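Local structure of thioredoxin (Thermosipho africanus, 6MOS) at residues A[32-37]-A[61-66]; A[80-85]-A[92-97]. The protein probably works as a small thiol-disulfide oxidoreductase of the thioredoxin family, reducing or exchanging disulfides through a redox-active CxxC pair. All blocks are in the same frame, centred on the assembly; numbering follows the deposited sequence.

Interaction 1. Residues A[32-37]-A[61-66]; sequences YFKNDK and VIDVIE. With TAM (tris(hydroxyethyl)aminomethane), chain B.
Asp63 OD2 is gripped from across the contact by the ammonium of Lys34, NZ to OD2 2.8 Å, on the anti lone pair of that oxygen. A water adds a second donor to OD2 and accepts from the backbone N of Asp36. Lys34 NZ also bonds Asp36 OD1, 2.8 Å away and met from above the carboxylate plane, so one ammonium stands between two acids whose OD2 atoms lie 4.0 Å apart. Lys34 CG, held between the backbone N and the carbonyl carbon (chi1 57°), packs against Val61 CG1; the bend at chi2 (86°) then carries CE past the same methyl and NZ to Asp63. With an alanine in place of this lysine, the two carboxylates would probably be left close together with no positive charge between them. On Asp63 OD1, Ile65 N closes an Asx turn and Glu66 N extends it to an Asx motif, the two N-H groups coming from opposite faces of the carboxylate plane. Behind this network run the parallel strands of a beta-alpha-beta unit, joined through helix 39-55 and laced by Ile62 N to Tyr32 O, Lys34 N to Ile62 O and Val64 N to Lys34 O. Phe33 and Ile62 point the same way, Ile62 CD1 3.6 Å from Phe33 CE2. At the outer edge, Val61 N donates to O4 of the bound tris(hydroxyethyl)aminomethane at 2.8 Å.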
loop_
_atom_site.group_PDB
_atom_site.type_symbol
_atom_site.label_atom_id
_atom_site.label_comp_id
_atom_site.label_asym_id
_atom_site.label_seq_id
_atom_site.Cartn_x
_atom_site.Cartn_y
_atom_site.Cartn_z
ATOM N N TYR A 32 -1.271 1.791 -3.144
ATOM C CA TYR A 32 -1.321 2.886 -2.177
ATOM C C TYR A 32 -2.505 3.766 -2.546
ATOM O O TYR A 32 -2.492 4.399 -3.602
ATOM C CB TYR A 32 -0.021 3.682 -2.213
ATOM C CG TYR A 32 0.049 4.790 -1.195
ATOM C CD1 TYR A 32 0.271 4.502 0.134
ATOM C CD2 TYR A 32 -0.087 6.119 -1.573
ATOM C CE1 TYR A 32 0.327 5.512 1.076
ATOM C CE2 TYR A 32 -0.032 7.147 -0.634
ATOM C CZ TYR A 32 0.176 6.829 0.687
ATOM O OH TYR A 32 0.246 7.832 1.641
ATOM N N PHE A 33 -3.520 3.811 -1.686
ATOM C CA PHE A 33 -4.740 4.570 -1.950
ATOM C C PHE A 33 -4.674 5.901 -1.219
ATOM O O PHE A 33 -4.413 5.937 -0.013
ATOM C CB PHE A 33 -5.986 3.793 -1.525
ATOM C CG PHE A 33 -6.157 2.478 -2.247
ATOM C CD1 PHE A 33 -5.530 1.329 -1.782
ATOM C CD2 PHE A 33 -6.946 2.396 -3.385
ATOM C CE1 PHE A 33 -5.685 0.110 -2.443
ATOM C CE2 PHE A 33 -7.109 1.183 -4.057
ATOM C CZ PHE A 33 -6.477 0.043 -3.589
ATOM N N LYS A 34 -4.909 6.990 -1.948
ATOM C CA LYS A 34 -4.720 8.318 -1.381
ATOM C C LYS A 34 -5.745 9.272 -1.976
ATOM O O LYS A 34 -6.491 8.931 -2.894
ATOM C CB LYS A 34 -3.283 8.821 -1.624
ATOM C CG LYS A 34 -2.834 8.867 -3.110
ATOM C CD LYS A 34 -3.248 10.190 -3.788
ATOM C CE LYS A 34 -2.723 10.298 -5.213
ATOM N NZ LYS A 34 -2.936 11.691 -5.722
ATOM N N ASN A 35 -5.783 10.482 -1.428
ATOM C CA ASN A 35 -6.317 11.608 -2.172
ATOM C C ASN A 35 -5.431 12.808 -1.881
ATOM O O ASN A 35 -4.559 12.767 -1.003
ATOM C CB ASN A 35 -7.800 11.837 -1.869
ATOM C CG ASN A 35 -8.046 12.380 -0.496
ATOM O OD1 ASN A 35 -7.430 13.353 -0.072
ATOM N ND2 ASN A 35 -8.976 11.755 0.209
ATOM N N ASP A 36 -5.606 13.872 -2.651
ATOM C CA ASP A 36 -4.640 14.951 -2.542
ATOM C C ASP A 36 -4.991 15.936 -1.435
ATOM O O ASP A 36 -4.252 16.904 -1.231
ATOM C CB ASP A 36 -4.477 15.661 -3.889
ATOM C CG ASP A 36 -3.536 14.909 -4.825
ATOM O OD1 ASP A 36 -2.730 14.083 -4.334
ATOM O OD2 ASP A 36 -3.591 15.140 -6.050
ATOM N N LYS A 37 -6.079 15.701 -0.706
ATOM C CA LYS A 37 -6.428 16.502 0.463
ATOM C C LYS A 37 -6.030 15.835 1.771
ATOM O O LYS A 37 -6.292 16.389 2.853
ATOM C CB LYS A 37 -7.926 16.791 0.466
ATOM C CG LYS A 37 -8.331 17.764 -0.623
ATOM C CD LYS A 37 -9.838 17.964 -0.676
ATOM C CE LYS A 37 -10.519 16.805 -1.380
ATOM N NZ LYS A 37 -11.832 17.202 -1.952
ATOM N N VAL A 61 -0.002 3.982 -7.313
ATOM C CA VAL A 61 -0.579 5.029 -6.474
ATOM C C VAL A 61 -1.947 5.360 -7.054
ATOM O O VAL A 61 -2.066 5.682 -8.243
ATOM C CB VAL A 61 0.328 6.267 -6.403
ATOM C CG1 VAL A 61 -0.280 7.312 -5.470
ATOM C CG2 VAL A 61 1.707 5.873 -5.905
ATOM N N ILE A 62 -2.987 5.226 -6.237
ATOM C CA ILE A 62 -4.365 5.266 -6.703
ATOM C C ILE A 62 -5.057 6.411 -5.984
ATOM O O ILE A 62 -5.079 6.445 -4.747
ATOM C CB ILE A 62 -5.086 3.936 -6.441
ATOM C CG1 ILE A 62 -4.360 2.808 -7.173
ATOM C CG2 ILE A 62 -6.563 4.021 -6.854
ATOM C CD1 ILE A 62 -4.756 1.428 -6.729
ATOM N N ASP A 63 -5.603 7.354 -6.752
ATOM C CA ASP A 63 -6.317 8.488 -6.182
ATOM C C ASP A 63 -7.797 8.133 -6.114
ATOM O O ASP A 63 -8.459 7.996 -7.149
ATOM C CB ASP A 63 -6.087 9.757 -6.997
ATOM C CG ASP A 63 -6.553 10.994 -6.250
ATOM O OD1 ASP A 63 -7.782 11.151 -6.111
ATOM O OD2 ASP A 63 -5.696 11.779 -5.791
ATOM N N VAL A 64 -8.323 8.012 -4.890
ATOM C CA VAL A 64 -9.678 7.498 -4.709
ATOM C C VAL A 64 -10.728 8.508 -5.142
ATOM O O VAL A 64 -11.885 8.134 -5.362
ATOM C CB VAL A 64 -9.902 7.057 -3.249
ATOM C CG1 VAL A 64 -8.864 6.011 -2.875
ATOM C CG2 VAL A 64 -9.870 8.257 -2.277
ATOM N N ILE A 65 -10.353 9.774 -5.279
ATOM C CA ILE A 65 -11.287 10.798 -5.727
ATOM C C ILE A 65 -11.282 10.893 -7.240
ATOM O O ILE A 65 -12.343 10.966 -7.865
ATOM C CB ILE A 65 -10.968 12.162 -5.076
ATOM C CG1 ILE A 65 -11.298 12.134 -3.584
ATOM C CG2 ILE A 65 -11.771 13.274 -5.754
ATOM C CD1 ILE A 65 -10.956 13.429 -2.858
ATOM N N GLU A 66 -10.095 10.866 -7.847
ATOM C CA GLU A 66 -10.021 11.000 -9.298
ATOM C C GLU A 66 -10.486 9.729 -9.993
ATOM O O GLU A 66 -11.154 9.794 -11.026
ATOM C CB GLU A 66 -8.596 11.361 -9.724
ATOM C CG GLU A 66 -8.117 12.725 -9.228
ATOM C CD GLU A 66 -9.142 13.841 -9.441
ATOM O OE1 GLU A 66 -9.831 13.851 -10.490
ATOM O OE2 GLU A 66 -9.268 14.712 -8.549
HETATM C C TAM B . 2.181 2.822 -12.388
HETATM C C1 TAM B . 1.078 3.860 -12.114
HETATM C C2 TAM B . 3.060 2.577 -11.173
HETATM C C3 TAM B . 1.484 1.536 -12.875
HETATM C C4 TAM B . 1.427 4.911 -11.068
HETATM C C5 TAM B . 4.493 3.070 -11.392
HETATM C C6 TAM B . 1.925 0.223 -12.229
HETATM N N TAM B . 3.035 3.329 -13.457
HETATM O O4 TAM B . 0.652 4.643 -9.937
HETATM O O5 TAM B . 5.225 3.005 -10.195
HETATM O O6 TAM B . 3.067 -0.336 -12.856
HETATM O O HOH W 1 -7.458 13.747 -4.771
#

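Interaction 2. Residues A[80-85]-A[92-97]; sequences PTVIIL and KRFARN
Val82 and Phe94 form a hydrogen-bonded antiparallel pair in two strands running at 173° to each other, Val82 N bonding to Phe94 O and Phe94 N to Val82 O, the latter at 2.7 Å. The ladder goes on with Ile84 N to Lys92 O at 2.9 Å, while the return bond from Lys92 N to Ile84 O is weak. On one face, Phe94 slants across Val82 and Ile84. Its CG stands anti to the carbonyl carbon (chi1 -56°), laying the ring along the neighbouring strand, with Ile84 CD1 at the ring edge, 3.6 Å from CE1, and Val82 CB 4.0 Å from CD1. The other face carries Thr81, Ile83, Arg93 and Ala95. Arg93 runs beside Ile83, and a bend at chi3 (-63°) turns its guanidinium so that Ile83 CD1 lies over one face, offset toward the rim and 3.7 Å from NH2. Glu90 binds NE in a salt bridge and Lys74 O takes a hydrogen bond from NH2, which fixes the flat group over the isoleucine. Thr81 CG2 packs on the CG of Arg93, and the Thr81 hydroxyl, bonded to Thr78 O, has OG1 3.4 Å from Ala95 CB. This is the beta hairpin of the thioredoxin fold, entered through a cis peptide bond before Pro80, as in thioredoxins generally; that proline packs on Cys38 and Cys41 of the disulfide. Helix 100-115 covers Phe94 and Ile84 through Thr106, and strand 29-34 pairs with the inner strand, 81-86.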
loop_
_atom_site.group_PDB
_atom_site.type_symbol
_atom_site.label_atom_id
_atom_site.label_comp_id
_atom_site.label_asym_id
_atom_site.label_seq_id
_atom_site.Cartn_x
_atom_site.Cartn_y
_atom_site.Cartn_z
ATOM N N PRO A 80 -4.819 7.130 4.309
ATOM C CA PRO A 80 -4.193 6.188 3.368
ATOM C C PRO A 80 -4.648 4.749 3.603
ATOM O O PRO A 80 -4.980 4.385 4.737
ATOM C CB PRO A 80 -2.703 6.361 3.653
ATOM C CG PRO A 80 -2.648 6.762 5.101
ATOM C CD PRO A 80 -3.864 7.649 5.307
ATOM N N THR A 81 -4.719 3.947 2.539
ATOM C CA THR A 81 -4.845 2.505 2.674
ATOM C C THR A 81 -3.707 1.882 1.881
ATOM O O THR A 81 -3.389 2.346 0.785
ATOM C CB THR A 81 -6.212 1.970 2.183
ATOM O OG1 THR A 81 -7.271 2.393 3.059
ATOM C CG2 THR A 81 -6.214 0.444 2.098
ATOM N N VAL A 82 -3.066 0.872 2.458
ATOM C CA VAL A 82 -1.965 0.165 1.812
ATOM C C VAL A 82 -2.372 -1.291 1.664
ATOM O O VAL A 82 -2.788 -1.924 2.637
ATOM C CB VAL A 82 -0.651 0.286 2.607
ATOM C CG1 VAL A 82 0.432 -0.543 1.943
ATOM C CG2 VAL A 82 -0.209 1.732 2.680
ATOM N N ILE A 83 -2.268 -1.824 0.446
ATOM C CA ILE A 83 -2.548 -3.232 0.210
ATOM C C ILE A 83 -1.289 -3.843 -0.383
ATOM O O ILE A 83 -0.753 -3.323 -1.364
ATOM C CB ILE A 83 -3.759 -3.435 -0.719
ATOM C CG1 ILE A 83 -5.016 -2.790 -0.121
ATOM C CG2 ILE A 83 -4.032 -4.918 -0.934
ATOM C CD1 ILE A 83 -6.272 -3.086 -0.909
ATOM N N ILE A 84 -0.781 -4.900 0.246
ATOM C CA ILE A 84 0.329 -5.671 -0.304
ATOM C C ILE A 84 -0.250 -6.891 -1.007
ATOM O O ILE A 84 -1.106 -7.591 -0.450
ATOM C CB ILE A 84 1.327 -6.068 0.799
ATOM C CG1 ILE A 84 1.782 -4.815 1.562
ATOM C CG2 ILE A 84 2.517 -6.784 0.191
ATOM C CD1 ILE A 84 2.638 -5.106 2.780
ATOM N N LEU A 85 0.183 -7.136 -2.241
ATOM C CA LEU A 85 -0.353 -8.245 -3.013
ATOM C C LEU A 85 0.775 -9.076 -3.598
ATOM O O LEU A 85 1.897 -8.597 -3.792
ATOM C CB LEU A 85 -1.269 -7.771 -4.155
ATOM C CG LEU A 85 -2.489 -6.934 -3.770
ATOM C CD1 LEU A 85 -2.191 -5.454 -3.955
ATOM C CD2 LEU A 85 -3.717 -7.345 -4.556
ATOM N N LYS A 92 -1.948 -8.479 2.766
ATOM C CA LYS A 92 -2.210 -7.698 3.968
ATOM C C LYS A 92 -2.735 -6.330 3.567
ATOM O O LYS A 92 -2.240 -5.730 2.609
ATOM C CB LYS A 92 -0.935 -7.549 4.812
ATOM C CG LYS A 92 -1.176 -7.049 6.230
ATOM C CD LYS A 92 -1.643 -8.180 7.134
ATOM C CE LYS A 92 -1.346 -7.861 8.588
ATOM N NZ LYS A 92 -1.880 -6.518 8.974
ATOM N N ARG A 93 -3.740 -5.850 4.295
ATOM C CA ARG A 93 -4.291 -4.522 4.094
ATOM C C ARG A 93 -4.018 -3.686 5.338
ATOM O O ARG A 93 -4.122 -4.183 6.470
ATOM C CB ARG A 93 -5.795 -4.600 3.788
ATOM C CG ARG A 93 -6.468 -3.266 3.533
ATOM C CD ARG A 93 -7.951 -3.441 3.239
ATOM N NE ARG A 93 -8.188 -4.219 2.031
ATOM C CZ ARG A 93 -9.222 -4.019 1.214
ATOM N NH1 ARG A 93 -10.100 -3.062 1.488
ATOM N NH2 ARG A 93 -9.365 -4.759 0.123
ATOM N N PHE A 94 -3.621 -2.432 5.128
ATOM C CA PHE A 94 -3.407 -1.477 6.213
ATOM C C PHE A 94 -4.346 -0.297 6.008
ATOM O O PHE A 94 -4.270 0.385 4.988
ATOM C CB PHE A 94 -1.960 -0.981 6.249
ATOM C CG PHE A 94 -0.935 -2.070 6.343
ATOM C CD1 PHE A 94 -0.481 -2.719 5.204
ATOM C CD2 PHE A 94 -0.398 -2.431 7.569
ATOM C CE1 PHE A 94 0.479 -3.721 5.288
ATOM C CE2 PHE A 94 0.570 -3.433 7.655
ATOM C CZ PHE A 94 1.002 -4.076 6.518
ATOM N N ALA A 95 -5.222 -0.043 6.975
ATOM C CA ALA A 95 -6.077 1.133 6.893
ATOM C C ALA A 95 -6.381 1.594 8.310
ATOM O O ALA A 95 -6.208 0.840 9.272
ATOM C CB ALA A 95 -7.374 0.845 6.139
ATOM N N ARG A 96 -6.809 2.848 8.423
ATOM C CA ARG A 96 -7.286 3.437 9.679
ATOM C C ARG A 96 -6.171 3.706 10.680
ATOM O O ARG A 96 -5.896 4.868 10.999
ATOM C CB ARG A 96 -8.358 2.551 10.326
ATOM C CG ARG A 96 -9.725 2.661 9.673
ATOM C CD ARG A 96 -10.719 1.673 10.262
ATOM N NE ARG A 96 -12.015 1.738 9.586
ATOM C CZ ARG A 96 -12.297 1.121 8.440
ATOM N NH1 ARG A 96 -11.370 0.390 7.827
ATOM N NH2 ARG A 96 -13.507 1.239 7.901
ATOM N N ASN A 97 -5.534 2.660 11.208
ATOM C CA ASN A 97 -4.506 2.849 12.236
ATOM C C ASN A 97 -3.339 1.908 11.955
ATOM O O ASN A 97 -3.401 0.714 12.272
ATOM C CB ASN A 97 -5.061 2.629 13.639
ATOM C CG ASN A 97 -4.389 3.519 14.676
ATOM O OD1 ASN A 97 -3.734 4.508 14.336
ATOM N ND2 ASN A 97 -4.545 3.170 15.947
HETATM O O HOH W 2 -6.431 5.154 6.651
#

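Strand 29-34 comes first, then helix 39-55, and strand 58-63 returns alongside the first: interaction 1 closes this crossover loop, which holds the Cys38-Cys41 disulfide. The chain next passes through helix 69-73 to strand 81-86, which turns back at once as 89-95, and interaction 2 closes that short hairpin. The two loops follow in series, neither enclosing nor crossing the other. Strand 29-34 nevertheless pairs with 81-86, Phe33 N probably bonding to Thr81 O as one rung of the ladder, and Phe33 meets Ile83 while Tyr32 meets Val82. The two contacts thus become halves of one sheet, with 58-63 and 89-95 at its edges.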